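Local coordinates for protein peptidase M28 (Shewanella amazonensis SB2B, PDB 3IIB) that probably hydrolyses peptides as a zinc-dependent carboxypeptidase or dipeptidase of the M28 family, at residues Lys54-Arg62 with Thr278-Asp286; Asn237-Ala248 with Lys290-Ala301. All blocks are in the same frame, centred on the assembly; numbering follows the deposited sequence. Where two conformers were deposited one is given.

Interaction 1 (Lys54-Arg62 with Thr278-Asp286)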
loop_
_atom_site.group_PDB
_atom_site.type_symbol
_atom_site.label_atom_id
_atom_site.label_comp_id
_atom_site.label_asym_id
_atom_site.label_seq_id
_atom_site.Cartn_x
_atom_site.Cartn_y
_atom_site.Cartn_z
ATOM N N LYS A 54 24.482 19.713 3.433
ATOM C CA LYS A 54 24.959 18.454 2.910
ATOM C C LYS A 54 26.017 18.679 1.887
ATOM O O LYS A 54 27.059 18.014 1.894
ATOM C CB LYS A 54 23.800 17.629 2.339
ATOM C CG LYS A 54 24.199 16.240 1.818
ATOM C CD LYS A 54 24.653 15.323 2.964
ATOM C CE LYS A 54 23.572 15.070 4.012
ATOM N NZ LYS A 54 24.039 14.127 5.083
ATOM N N LEU A 55 25.761 19.603 0.970
ATOM C CA LEU A 55 26.722 19.860 -0.097
ATOM C C LEU A 55 28.000 20.450 0.463
ATOM O O LEU A 55 29.089 20.078 0.028
ATOM C CB LEU A 55 26.103 20.755 -1.170
ATOM C CG LEU A 55 24.935 20.060 -1.878
ATOM C CD1 LEU A 55 24.061 21.050 -2.624
ATOM C CD2 LEU A 55 25.398 18.927 -2.786
ATOM N N GLN A 56 27.880 21.351 1.441
ATOM C CA GLN A 56 29.078 21.864 2.102
ATOM C C GLN A 56 29.881 20.764 2.784
ATOM O O GLN A 56 31.128 20.743 2.721
ATOM C CB GLN A 56 28.703 22.939 3.127
ATOM C CG GLN A 56 28.184 24.211 2.480
ATOM C CD GLN A 56 27.591 25.176 3.474
ATOM O OE1 GLN A 56 27.169 24.790 4.562
ATOM N NE2 GLN A 56 27.544 26.443 3.101
ATOM N N SER A 57 29.168 19.839 3.420
ATOM C CA SER A 57 29.800 18.780 4.168
ATOM C C SER A 57 30.550 17.825 3.231
ATOM O O SER A 57 31.503 17.144 3.622
ATOM C CB SER A 57 28.765 18.003 5.027
ATOM O OG SER A 57 28.118 16.980 4.243
ATOM N N LEU A 58 30.097 17.742 1.982
ATOM C CA LEU A 58 30.765 16.908 1.011
ATOM C C LEU A 58 31.951 17.612 0.345
ATOM O O LEU A 58 32.665 17.009 -0.449
ATOM C CB LEU A 58 29.765 16.437 -0.053
ATOM C CG LEU A 58 28.681 15.515 0.501
ATOM C CD1 LEU A 58 27.555 15.309 -0.518
ATOM C CD2 LEU A 58 29.318 14.187 0.915
ATOM N N GLY A 59 32.187 18.887 0.655
ATOM C CA GLY A 59 33.400 19.542 0.182
ATOM C C GLY A 59 33.364 20.136 -1.208
ATOM O O GLY A 59 34.415 20.402 -1.789
ATOM N N PHE A 60 32.169 20.382 -1.750
ATOM C CA PHE A 60 32.085 20.977 -3.087
ATOM C C PHE A 60 32.772 22.323 -3.116
ATOM O O PHE A 60 32.886 23.011 -2.111
ATOM C CB PHE A 60 30.647 21.060 -3.611
ATOM C CG PHE A 60 30.088 19.704 -4.017
ATOM C CD1 PHE A 60 30.521 19.103 -5.177
ATOM C CD2 PHE A 60 29.237 19.015 -3.210
ATOM C CE1 PHE A 60 30.052 17.854 -5.525
ATOM C CE2 PHE A 60 28.760 17.746 -3.552
ATOM C CZ PHE A 60 29.148 17.177 -4.687
ATOM N N ASP A 61 33.252 22.689 -4.291
ATOM C CA ASP A 61 34.036 23.915 -4.434
ATOM C C ASP A 61 33.210 25.184 -4.261
ATOM O O ASP A 61 33.684 26.156 -3.651
ATOM C CB ASP A 61 34.754 23.917 -5.758
ATOM C CG ASP A 61 35.789 22.807 -5.858
ATOM O OD1 ASP A 61 36.688 22.830 -5.026
ATOM O OD2 ASP A 61 35.710 21.918 -6.737
ATOM N N ARG A 62 31.982 25.171 -4.749
ATOM C CA ARG A 62 31.002 26.228 -4.441
ATOM C C ARG A 62 29.690 25.574 -4.093
ATOM O O ARG A 62 29.327 24.516 -4.629
ATOM C CB ARG A 62 30.789 27.146 -5.656
ATOM C CG ARG A 62 32.032 27.930 -6.052
ATOM C CD ARG A 62 31.771 28.854 -7.277
ATOM N NE ARG A 62 30.708 29.834 -7.025
ATOM C CZ ARG A 62 29.872 30.314 -7.954
ATOM N NH1 ARG A 62 29.911 29.880 -9.226
ATOM N NH2 ARG A 62 28.948 31.211 -7.599
ATOM N N THR A 278 24.104 14.064 -6.703
ATOM C CA THR A 278 25.051 14.528 -5.642
ATOM C C THR A 278 26.173 13.519 -5.415
ATOM O O THR A 278 27.348 13.890 -5.379
ATOM C CB THR A 278 24.341 14.835 -4.335
ATOM O OG1 THR A 278 23.318 15.804 -4.582
ATOM C CG2 THR A 278 25.321 15.413 -3.290
ATOM N N ALA A 279 25.815 12.244 -5.255
ATOM C CA ALA A 279 26.833 11.200 -5.096
ATOM C C ALA A 279 27.746 11.090 -6.315
ATOM O O ALA A 279 28.967 10.971 -6.156
ATOM C CB ALA A 279 26.192 9.813 -4.780
ATOM N N ALA A 280 27.180 11.135 -7.517
ATOM C CA ALA A 280 27.988 11.090 -8.761
ATOM C C ALA A 280 29.012 12.224 -8.780
ATOM O O ALA A 280 30.194 12.008 -9.070
ATOM C CB ALA A 280 27.091 11.122 -10.010
ATOM N N ALA A 281 28.568 13.430 -8.452
ATOM C CA ALA A 281 29.462 14.590 -8.392
ATOM C C ALA A 281 30.547 14.420 -7.286
ATOM O O ALA A 281 31.709 14.782 -7.493
ATOM C CB ALA A 281 28.652 15.901 -8.218
ATOM N N LYS A 282 30.184 13.857 -6.130
ATOM C CA LYS A 282 31.133 13.647 -5.041
ATOM C C LYS A 282 32.197 12.647 -5.460
ATOM O O LYS A 282 33.364 12.846 -5.197
ATOM C CB LYS A 282 30.421 13.156 -3.781
ATOM C CG LYS A 282 31.338 12.792 -2.603
ATOM C CD LYS A 282 32.235 13.934 -2.186
ATOM C CE LYS A 282 32.810 13.701 -0.818
ATOM N NZ LYS A 282 33.708 12.513 -0.726
ATOM N N HIS A 283 31.789 11.562 -6.117
ATOM C CA HIS A 283 32.812 10.621 -6.613
ATOM C C HIS A 283 33.791 11.309 -7.557
ATOM O O HIS A 283 34.970 10.964 -7.591
ATOM C CB HIS A 283 32.181 9.393 -7.262
ATOM C CG HIS A 283 31.470 8.519 -6.282
ATOM N ND1 HIS A 283 32.102 7.959 -5.191
ATOM C CD2 HIS A 283 30.171 8.159 -6.189
ATOM C CE1 HIS A 283 31.214 7.296 -4.466
ATOM N NE2 HIS A 283 30.041 7.383 -5.066
ATOM N N ILE A 284 33.288 12.228 -8.368
ATOM C CA ILE A 284 34.142 12.988 -9.295
ATOM C C ILE A 284 35.060 13.944 -8.520
ATOM O O ILE A 284 36.290 14.018 -8.782
ATOM C CB ILE A 284 33.308 13.703 -10.371
ATOM C CG1 ILE A 284 32.741 12.673 -11.348
ATOM C CG2 ILE A 284 34.190 14.794 -11.105
ATOM C CD1 ILE A 284 31.685 13.226 -12.336
ATOM N N LEU A 285 34.474 14.612 -7.528
ATOM C CA LEU A 285 35.224 15.516 -6.640
ATOM C C LEU A 285 36.378 14.806 -5.941
ATOM O O LEU A 285 37.472 15.413 -5.745
ATOM C CB LEU A 285 34.267 16.168 -5.604
ATOM C CG LEU A 285 34.781 17.275 -4.668
ATOM C CD1 LEU A 285 35.118 18.551 -5.437
ATOM C CD2 LEU A 285 33.691 17.583 -3.585
ATOM N N ASP A 286 36.153 13.530 -5.584
ATOM C CA ASP A 286 37.155 12.664 -4.976
ATOM C C ASP A 286 38.311 12.293 -5.887
ATOM O O ASP A 286 39.308 11.795 -5.394
ATOM C CB ASP A 286 36.557 11.311 -4.544
ATOM C CG ASP A 286 35.606 11.409 -3.372
ATOM O OD1 ASP A 286 35.622 12.438 -2.675
ATOM O OD2 ASP A 286 34.837 10.423 -3.164
#
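Leu58 N and Ser57 OG both bond to the carbonyl oxygen of Lys54, reaching it from the same face of its plane, with Ser57 OG 2.8 Å from Lys54 O. One residue on, Gly59 takes positive phi (85°) and completes a Schellman motif, which ends helix 42-57 and redirects the chain; Phe60, just past the turn, meets helix 267-285 as Leu58 does before it. Thr278 CG2 touches two leucines, with Leu55 CD2 and Leu58 CD1 each 3.6 Å away. It can do so because the methyl lies anti to the backbone N, while OG1, beside that N (chi1 -56°), turns to Val274 O. The Phe60 ring packs against helix 267-285. Leu285 CD2 lies over one face of its ring, offset toward the rim, in a CH-pi contact 4.2 Å from the centroid; Phe60 CE1 comes within 3.6 Å of Ala281 CB, and Thr278 O lies at the ring edge. An alanine in place of Phe60 would probably leave Leu285 CD2 without its aromatic face and open a gap beside Ala281. The same methyl, Leu285 CD2, stands 3.3 Å from Leu58 O, and Leu285 and Asp61 run past each other in opposite directions. The two segments hold each other by shape and apolar contact, while Lys282 NZ is salt-bridged to Asp286 and Asp61 turns to Lys243.

Interaction 2 (Asn237-Ala248 with Lys290-Ala301)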
loop_
_atom_site.group_PDB
_atom_site.type_symbol
_atom_site.label_atom_id
_atom_site.label_comp_id
_atom_site.label_asym_id
_atom_site.label_seq_id
_atom_site.Cartn_x
_atom_site.Cartn_y
_atom_site.Cartn_z
ATOM N N ASN A 237 16.589 27.251 -5.738
ATOM C CA ASN A 237 17.451 26.280 -6.432
ATOM C C ASN A 237 18.745 26.213 -5.640
ATOM O O ASN A 237 19.332 27.255 -5.307
ATOM C CB ASN A 237 17.721 26.740 -7.867
ATOM C CG ASN A 237 16.483 26.690 -8.764
ATOM O OD1 ASN A 237 15.587 25.863 -8.574
ATOM N ND2 ASN A 237 16.463 27.554 -9.781
ATOM N N VAL A 238 19.187 25.001 -5.305
ATOM C CA VAL A 238 20.388 24.807 -4.519
ATOM C C VAL A 238 21.442 24.230 -5.432
ATOM O O VAL A 238 21.176 23.234 -6.159
ATOM C CB VAL A 238 20.121 23.875 -3.318
ATOM C CG1 VAL A 238 21.427 23.499 -2.560
ATOM C CG2 VAL A 238 19.087 24.489 -2.378
ATOM N N ILE A 239 22.624 24.857 -5.427
ATOM C CA ILE A 239 23.616 24.577 -6.448
ATOM C C ILE A 239 24.952 24.236 -5.785
ATOM O O ILE A 239 25.387 24.904 -4.804
ATOM C CB ILE A 239 23.755 25.750 -7.408
ATOM C CG1 ILE A 239 22.414 25.980 -8.173
ATOM C CG2 ILE A 239 24.969 25.506 -8.366
ATOM C CD1 ILE A 239 22.333 27.291 -8.959
ATOM N N ALA A 240 25.589 23.210 -6.328
ATOM C CA ALA A 240 26.989 22.893 -5.982
ATOM C C ALA A 240 27.806 22.673 -7.213
ATOM O O ALA A 240 27.312 22.206 -8.265
ATOM C CB ALA A 240 27.078 21.657 -5.114
ATOM N N GLU A 241 29.096 22.972 -7.087
ATOM C CA GLU A 241 30.004 22.834 -8.205
ATOM C C GLU A 241 31.278 22.096 -7.838
ATOM O O GLU A 241 31.816 22.242 -6.744
ATOM C CB GLU A 241 30.350 24.226 -8.794
ATOM C CG GLU A 241 29.171 24.932 -9.421
ATOM C CD GLU A 241 29.424 26.354 -9.867
ATOM O OE1 GLU A 241 30.572 26.852 -9.754
ATOM O OE2 GLU A 241 28.458 26.965 -10.368
ATOM N N VAL A 242 31.685 21.241 -8.776
ATOM C CA VAL A 242 33.029 20.728 -8.888
ATOM C C VAL A 242 33.774 21.646 -9.854
ATOM O O VAL A 242 33.448 21.735 -11.026
ATOM C CB VAL A 242 33.039 19.292 -9.442
ATOM C CG1 VAL A 242 34.502 18.789 -9.574
ATOM C CG2 VAL A 242 32.189 18.344 -8.548
ATOM N N LYS A 243 34.784 22.351 -9.369
ATOM C CA LYS A 243 35.461 23.357 -10.149
ATOM C C LYS A 243 36.178 22.716 -11.356
ATOM O O LYS A 243 36.804 21.663 -11.221
ATOM C CB LYS A 243 36.473 24.121 -9.252
ATOM C CG LYS A 243 37.174 25.262 -9.929
ATOM C CD LYS A 243 37.852 26.261 -8.961
ATOM C CE LYS A 243 39.099 25.729 -8.331
ATOM N NZ LYS A 243 39.826 26.854 -7.625
ATOM N N GLY A 244 36.054 23.357 -12.512
ATOM C CA GLY A 244 36.718 22.928 -13.720
ATOM C C GLY A 244 38.146 23.382 -13.749
ATOM O O GLY A 244 38.655 23.900 -12.781
ATOM N N SER A 245 38.788 23.222 -14.895
ATOM C CA SER A 245 40.201 23.588 -15.031
ATOM C C SER A 245 40.399 24.376 -16.339
ATOM O O SER A 245 40.099 25.583 -16.396
ATOM C CB SER A 245 41.081 22.360 -14.911
ATOM O OG SER A 245 40.707 21.319 -15.820
ATOM N N THR A 246 40.752 23.678 -17.411
ATOM C CA THR A 246 41.063 24.346 -18.677
ATOM C C THR A 246 39.818 24.901 -19.388
ATOM O O THR A 246 39.925 25.818 -20.224
ATOM C CB THR A 246 41.805 23.400 -19.604
ATOM O OG1 THR A 246 40.991 22.243 -19.838
ATOM C CG2 THR A 246 43.182 23.008 -18.981
ATOM N N LYS A 247 38.637 24.399 -19.021
ATOM C CA LYS A 247 37.387 24.843 -19.618
ATOM C C LYS A 247 36.368 25.170 -18.537
ATOM O O LYS A 247 35.170 24.897 -18.696
ATOM C CB LYS A 247 36.850 23.785 -20.594
ATOM C CG LYS A 247 37.722 23.556 -21.807
ATOM C CD LYS A 247 37.045 22.630 -22.808
ATOM C CE LYS A 247 37.864 22.462 -24.068
ATOM N NZ LYS A 247 37.106 21.763 -25.120
ATOM N N ALA A 248 36.836 25.817 -17.462
ATOM C CA ALA A 248 36.038 26.010 -16.255
ATOM C C ALA A 248 34.828 26.892 -16.525
ATOM O O ALA A 248 33.857 26.844 -15.797
ATOM C CB ALA A 248 36.891 26.591 -15.113
ATOM N N LYS A 290 41.250 16.894 -12.087
ATOM C CA LYS A 290 40.167 17.871 -12.249
ATOM C C LYS A 290 39.452 17.682 -13.591
ATOM O O LYS A 290 40.080 17.341 -14.590
ATOM C CB LYS A 290 40.772 19.278 -12.216
ATOM C CG LYS A 290 41.475 19.580 -10.941
ATOM C CD LYS A 290 42.514 20.697 -11.096
ATOM C CE LYS A 290 43.306 20.923 -9.825
ATOM N NZ LYS A 290 44.271 22.054 -9.990
ATOM N N PRO A 291 38.127 17.897 -13.631
ATOM C CA PRO A 291 37.517 17.922 -14.960
ATOM C C PRO A 291 37.927 19.181 -15.740
ATOM O O PRO A 291 38.213 20.234 -15.125
ATOM C CB PRO A 291 36.012 17.981 -14.631
ATOM C CG PRO A 291 35.943 18.713 -13.346
ATOM C CD PRO A 291 37.196 18.321 -12.579
ATOM N N GLU A 292 37.874 19.123 -17.066
ATOM C CA GLU A 292 38.102 20.331 -17.847
ATOM C C GLU A 292 36.999 21.348 -17.619
ATOM O O GLU A 292 37.267 22.542 -17.352
ATOM C CB GLU A 292 38.267 19.998 -19.312
ATOM C CG GLU A 292 39.527 19.166 -19.554
ATOM C CD GLU A 292 39.705 18.752 -21.011
ATOM O OE1 GLU A 292 38.857 19.112 -21.826
ATOM O OE2 GLU A 292 40.690 18.043 -21.329
ATOM N N ARG A 293 35.767 20.903 -17.750
ATOM C CA ARG A 293 34.601 21.789 -17.507
ATOM C C ARG A 293 34.194 21.783 -16.054
ATOM O O ARG A 293 34.438 20.827 -15.347
ATOM C CB ARG A 293 33.400 21.373 -18.345
ATOM C CG ARG A 293 33.650 21.380 -19.846
ATOM C CD ARG A 293 32.424 21.115 -20.731
ATOM N NE ARG A 293 32.809 21.402 -22.098
ATOM C CZ ARG A 293 33.381 20.528 -22.941
ATOM N NH1 ARG A 293 33.482 19.237 -22.625
ATOM N NH2 ARG A 293 33.824 20.951 -24.129
ATOM N N THR A 294 33.488 22.840 -15.648
ATOM C CA THR A 294 32.835 22.856 -14.348
ATOM C C THR A 294 31.644 21.899 -14.366
ATOM O O THR A 294 30.922 21.849 -15.355
ATOM C CB THR A 294 32.405 24.269 -14.006
ATOM O OG1 THR A 294 33.590 25.074 -13.890
ATOM C CG2 THR A 294 31.557 24.285 -12.717
ATOM N N ILE A 295 31.490 21.095 -13.318
ATOM C CA ILE A 295 30.292 20.265 -13.159
ATOM C C ILE A 295 29.400 20.913 -12.130
ATOM O O ILE A 295 29.802 21.122 -10.987
ATOM C CB ILE A 295 30.644 18.834 -12.755
ATOM C CG1 ILE A 295 31.433 18.175 -13.901
ATOM C CG2 ILE A 295 29.391 18.004 -12.374
ATOM C CD1 ILE A 295 32.258 16.893 -13.477
ATOM N N ARG A 296 28.177 21.207 -12.531
ATOM C CA ARG A 296 27.248 21.912 -11.669
ATOM C C ARG A 296 26.065 20.988 -11.324
ATOM O O ARG A 296 25.338 20.525 -12.224
ATOM C CB ARG A 296 26.770 23.201 -12.357
ATOM C CG ARG A 296 25.785 23.996 -11.483
ATOM C CD ARG A 296 25.331 25.286 -12.123
ATOM N NE ARG A 296 26.435 26.241 -12.191
ATOM C CZ ARG A 296 26.457 27.329 -12.964
ATOM N NH1 ARG A 296 25.434 27.622 -13.786
ATOM N NH2 ARG A 296 27.503 28.132 -12.916
ATOM N N VAL A 297 25.901 20.710 -10.017
ATOM C CA VAL A 297 24.752 19.987 -9.503
ATOM C C VAL A 297 23.676 21.017 -9.224
ATOM O O VAL A 297 23.915 21.967 -8.496
ATOM C CB VAL A 297 25.079 19.191 -8.222
ATOM C CG1 VAL A 297 23.805 18.600 -7.579
ATOM C CG2 VAL A 297 26.065 18.044 -8.531
ATOM N N VAL A 298 22.500 20.858 -9.828
ATOM C CA VAL A 298 21.404 21.771 -9.540
ATOM C C VAL A 298 20.260 20.973 -8.948
ATOM O O VAL A 298 19.769 20.021 -9.583
ATOM C CB VAL A 298 20.903 22.569 -10.786
ATOM C CG1 VAL A 298 19.817 23.528 -10.376
ATOM C CG2 VAL A 298 22.057 23.257 -11.440
ATOM N N LEU A 299 19.845 21.364 -7.740
ATOM C CA LEU A 299 18.747 20.733 -7.064
ATOM C C LEU A 299 17.592 21.714 -7.125
ATOM O O LEU A 299 17.574 22.717 -6.412
ATOM C CB LEU A 299 19.116 20.343 -5.628
ATOM C CG LEU A 299 20.377 19.523 -5.434
ATOM C CD1 LEU A 299 20.611 19.163 -3.945
ATOM C CD2 LEU A 299 20.243 18.243 -6.266
ATOM N N TYR A 300 16.689 21.464 -8.063
ATOM C CA TYR A 300 15.692 22.451 -8.427
ATOM C C TYR A 300 14.559 22.506 -7.441
ATOM O O TYR A 300 14.116 21.490 -6.910
ATOM C CB TYR A 300 15.098 22.172 -9.836
ATOM C CG TYR A 300 16.037 22.381 -11.010
ATOM C CD1 TYR A 300 16.201 23.626 -11.546
ATOM C CD2 TYR A 300 16.719 21.328 -11.597
ATOM C CE1 TYR A 300 17.029 23.848 -12.656
ATOM C CE2 TYR A 300 17.567 21.537 -12.678
ATOM C CZ TYR A 300 17.691 22.787 -13.216
ATOM O OH TYR A 300 18.491 22.988 -14.318
ATOM N N ALA A 301 14.076 23.727 -7.242
ATOM C CA ALA A 301 12.890 24.027 -6.471
ATOM C C ALA A 301 11.616 23.837 -7.281
ATOM O O ALA A 301 11.552 24.134 -8.480
ATOM C CB ALA A 301 12.933 25.533 -5.956
HETATM O O HOH W 1 30.574 28.309 -12.207
HETATM O O HOH W 2 41.938 19.046 -16.480
HETATM O O HOH W 3 35.128 23.621 -25.505
HETATM O O HOH W 4 37.178 19.485 -23.709
#
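An antiparallel beta ladder joins Asn237-Val242 to Ile295-Tyr300, and at its far end Gly244-Ala248 wraps round Pro291-Thr294. Val238, Ala240 and Val242 form the hydrogen-bonded pairs with Leu299, Val297 and Ile295, the shortest bond being Val297 N to Ala240 O at 2.7 Å. At one end Asn237 OD1 takes Ala301 N in its carbonyl plane, almost straight at 175°. Among the non-hydrogen-bonded pairs, Arg296 grips Glu241 side-on: NE and NH2 converge on OE2, with NE 2.8 Å from it, the flat groups only 19° apart, though both nitrogens come from one face, well out of the carboxylate plane. A bend at chi3 (-69°) swings the guanidinium back to the carboxylate. Tyr64 and Arg62 also bind Glu241, and Glu320 takes Arg296 NH1, so the buried pair has further partners that probably offset its charges. Beyond Val242, Ser245 N and Lys247 N reach Glu292 O from opposite faces of its plane, and Thr294 OG1 donates to a lone pair of Ala248 O at 2.6 Å. A CB on Gly244 would clash with Glu292 O and Thr294 N. The face bearing Val238, Val297 and Leu299 packs against helices 42-57 and 267-285, while Ile239 and Arg296 on the other meet Tyr64 of strand 62-84.

Overall arrangement
Interaction 1 packs on the face of the sheet to which interaction 2 belongs, their centres about 10 Å apart. Ala281 CB of helix 267-285 packs 3.4 Å from Val297 CG2, and Asp61 probably bonds to the chain of interaction 2 twice, Asp61 N to Glu241 O of the strand at 2.9 Å and Asp61 OD2 to Lys243 N just past it at 2.8 Å; with Arg62 it forms a classic beta bulge opposite Glu241. Helix 267-285 links strands 247-257 and 293-300 in one beta-alpha-beta unit. That unit leads to the metal centre: the side chain of Tyr300 is about 4 Å from that of His257, a zinc ligand, and about 10 Å from a zinc ion, whereas Thr278 stays about 11 Å from His257, side chain to side chain.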